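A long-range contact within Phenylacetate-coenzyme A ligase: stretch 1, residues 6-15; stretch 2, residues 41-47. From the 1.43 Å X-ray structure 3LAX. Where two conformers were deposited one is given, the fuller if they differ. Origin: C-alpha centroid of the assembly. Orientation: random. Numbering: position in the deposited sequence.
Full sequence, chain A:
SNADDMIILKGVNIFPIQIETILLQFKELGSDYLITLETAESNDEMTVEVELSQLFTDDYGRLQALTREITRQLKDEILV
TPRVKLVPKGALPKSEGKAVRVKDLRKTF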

# COMPACT_ATOMS: atom_id res chain seq x y z
N MSE A 6 -7.62 11.57 -5.67
CA MSE A 6 -6.84 11.03 -6.76
C MSE A 6 -5.39 11.47 -6.62
O MSE A 6 -5.10 12.62 -6.28
N ILE A 7 -4.46 10.55 -6.86
CA ILE A 7 -3.07 10.92 -6.90
C ILE A 7 -2.53 10.69 -8.29
O ILE A 7 -3.15 10.02 -9.12
N ILE A 8 -1.38 11.28 -8.57
CA ILE A 8 -0.73 11.11 -9.86
C ILE A 8 0.71 10.68 -9.64
O ILE A 8 1.46 11.34 -8.92
N LEU A 9 1.08 9.56 -10.25
CA LEU A 9 2.42 9.00 -10.07
C LEU A 9 2.99 8.61 -11.43
O LEU A 9 2.39 7.80 -12.14
N LYS A 10 4.15 9.18 -11.76
CA LYS A 10 4.75 8.97 -13.07
C LYS A 10 3.74 9.06 -14.21
O LYS A 10 3.71 8.18 -15.08
N GLY A 11 2.90 10.10 -14.20
CA GLY A 11 1.92 10.32 -15.24
C GLY A 11 0.63 9.54 -15.10
O GLY A 11 -0.32 9.78 -15.85
N VAL A 12 0.58 8.61 -14.15
CA VAL A 12 -0.56 7.71 -14.02
C VAL A 12 -1.50 8.14 -12.89
O VAL A 12 -1.09 8.24 -11.73
N ASN A 13 -2.76 8.40 -13.23
CA ASN A 13 -3.75 8.75 -12.23
C ASN A 13 -4.18 7.50 -11.49
O ASN A 13 -4.54 6.50 -12.10
N ILE A 14 -4.16 7.56 -10.16
CA ILE A 14 -4.50 6.43 -9.32
C ILE A 14 -5.46 6.85 -8.21
O ILE A 14 -5.23 7.85 -7.54
N PHE A 15 -6.52 6.08 -8.01
CA PHE A 15 -7.44 6.32 -6.92
C PHE A 15 -7.09 5.38 -5.78
O PHE A 15 -7.23 4.17 -5.91
N GLU A 41 16.04 9.37 -5.52
CA GLU A 41 17.01 9.87 -6.49
C GLU A 41 16.29 10.71 -7.53
O GLU A 41 15.91 11.85 -7.28
N SER A 42 16.10 10.11 -8.70
CA SER A 42 15.51 10.79 -9.84
C SER A 42 13.99 10.66 -9.89
O SER A 42 13.28 11.63 -10.13
N ASN A 43 13.50 9.45 -9.66
CA ASN A 43 12.09 9.16 -9.92
C ASN A 43 11.22 8.94 -8.68
O ASN A 43 11.71 8.92 -7.55
N ASP A 44 9.93 8.78 -8.92
CA ASP A 44 8.96 8.63 -7.85
C ASP A 44 8.66 7.17 -7.57
O ASP A 44 8.57 6.35 -8.49
N GLU A 45 8.48 6.85 -6.30
CA GLU A 45 8.17 5.49 -5.88
C GLU A 45 6.94 5.50 -5.00
O GLU A 45 6.72 6.45 -4.24
N MSE A 46 6.13 4.45 -5.09
CA MSE A 46 5.03 4.24 -4.17
C MSE A 46 5.32 3.03 -3.30
O MSE A 46 5.64 1.97 -3.81
N THR A 47 5.20 3.21 -1.99
CA THR A 47 5.25 2.09 -1.05
C THR A 47 3.86 1.92 -0.45
O THR A 47 3.20 2.90 -0.10

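Met46, a selenomethionine on strand 43-47, is the apolar centre of the contact with the hairpin of strands 7-9 and 12-14: its CA-to-CB bond points toward the hairpin, and chi angles t, t, m carry its terminal methyl to both hairpin strands. Met46 CE lies 3.5 Å from Ile7 CD1 and 4.0 Å from Ile14 CD1. Ile7 (p, t) and Ile14 (m, t) both point toward the strand, and backbone hydrogen bonds pair them. Leu9 (t, p) leaves its backbone sideways, but its end comes nearer: Leu9 CD2 packs 3.7 Å from Met46 CB, while Leu9 CD1 reaches 3.4 Å from Asp44 CB, extending the apolar contact to the foot of an acidic side chain. At the polar edge, Lys10, in the type I' turn from Leu9 to Val12, also starts sideways, with chi1 off-well at -103°, then stretches out so that Lys10 CE lies 3.4 Å from Asn43 CB. Asp44 (chi1 m) points toward the hairpin, and Lys10 NZ makes a long salt bridge, 3.7 Å, to Asp44 OD1; both carboxylate oxygens are hydrogen-bonded outside the two stretches. Lys10 NZ also sits 2.7 Å from Asp44 N, but both are donors and no hydrogen bond forms; indeed, none crosses between the stretches. Glu45 points away. Lys10 and Ile14 were each deposited in two conformers; one of each is described.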

# COMPACT_ATOMS: atom_id res chain seq x y z
CB MSE A 6 -7.41 11.56 -8.08
CG MSE A 6 -6.94 10.86 -9.33
SE MSE A 6 -7.61 11.77 -10.91
CE MSE A 6 -6.54 13.39 -10.77
CB ILE A 7 -2.24 10.14 -5.87
CG1 ILE A 7 -2.25 8.66 -6.19
CG2 ILE A 7 -2.80 10.38 -4.48
CD1 ILE A 7 -1.42 7.81 -5.23
CB ILE A 8 -0.78 12.42 -10.67
CG1 ILE A 8 -2.23 12.78 -10.98
CG2 ILE A 8 0.04 12.29 -11.94
CD1 ILE A 8 -2.40 14.16 -11.61
CB LEU A 9 2.36 7.80 -9.14
CG LEU A 9 3.68 7.09 -8.87
CD1 LEU A 9 4.60 7.95 -8.00
CD2 LEU A 9 3.40 5.78 -8.18
CB LYS A 10 5.46 7.61 -13.12
CG LYS A 10 6.98 7.70 -13.01
CD LYS A 10 7.39 8.69 -11.94
CE LYS A 10 8.90 8.87 -11.94
NZ LYS A 10 9.31 10.09 -11.19
CB VAL A 12 -0.10 6.24 -13.77
CG1 VAL A 12 -1.30 5.31 -13.65
CG2 VAL A 12 0.85 5.77 -14.87
CB ASN A 13 -4.98 9.40 -12.86
CG ASN A 13 -4.70 10.78 -13.40
OD1 ASN A 13 -5.53 11.69 -13.27
ND2 ASN A 13 -3.53 10.96 -13.99
CB ILE A 14 -3.23 5.84 -8.67
CG1 ILE A 14 -2.30 5.29 -9.74
CG2 ILE A 14 -3.58 4.76 -7.65
CD1 ILE A 14 -0.93 4.94 -9.22
CB PHE A 15 -8.88 6.12 -7.36
CG PHE A 15 -9.35 7.14 -8.33
CD1 PHE A 15 -9.92 8.33 -7.88
CD2 PHE A 15 -9.21 6.94 -9.69
CE1 PHE A 15 -10.35 9.29 -8.78
CE2 PHE A 15 -9.64 7.89 -10.59
CZ PHE A 15 -10.21 9.07 -10.13
CB GLU A 41 17.72 8.72 -7.19
CG GLU A 41 18.25 7.63 -6.28
CD GLU A 41 18.32 6.30 -6.98
OE1 GLU A 41 17.36 5.96 -7.71
OE2 GLU A 41 19.33 5.59 -6.82
CB SER A 42 16.11 10.24 -11.14
OG SER A 42 15.79 8.87 -11.29
CB ASN A 43 11.95 7.97 -10.87
CG ASN A 43 12.19 6.64 -10.19
OD1 ASN A 43 11.73 5.60 -10.66
ND2 ASN A 43 12.91 6.67 -9.07
CB ASP A 44 7.66 9.35 -8.20
CG ASP A 44 7.82 10.86 -8.26
OD1 ASP A 44 8.87 11.37 -7.80
OD2 ASP A 44 6.89 11.52 -8.76
CB GLU A 45 9.34 4.88 -5.11
CG GLU A 45 10.41 4.24 -5.97
CD GLU A 45 11.28 3.29 -5.16
OE1 GLU A 45 12.13 3.78 -4.37
OE2 GLU A 45 11.11 2.06 -5.31
CB MSE A 46 3.72 3.98 -4.94
CG MSE A 46 2.58 3.52 -4.03
SE MSE A 46 0.91 3.03 -4.90
CE MSE A 46 0.40 4.80 -5.47
CB THR A 47 6.27 2.34 0.08
OG1 THR A 47 7.58 2.50 -0.49
CG2 THR A 47 6.29 1.17 1.06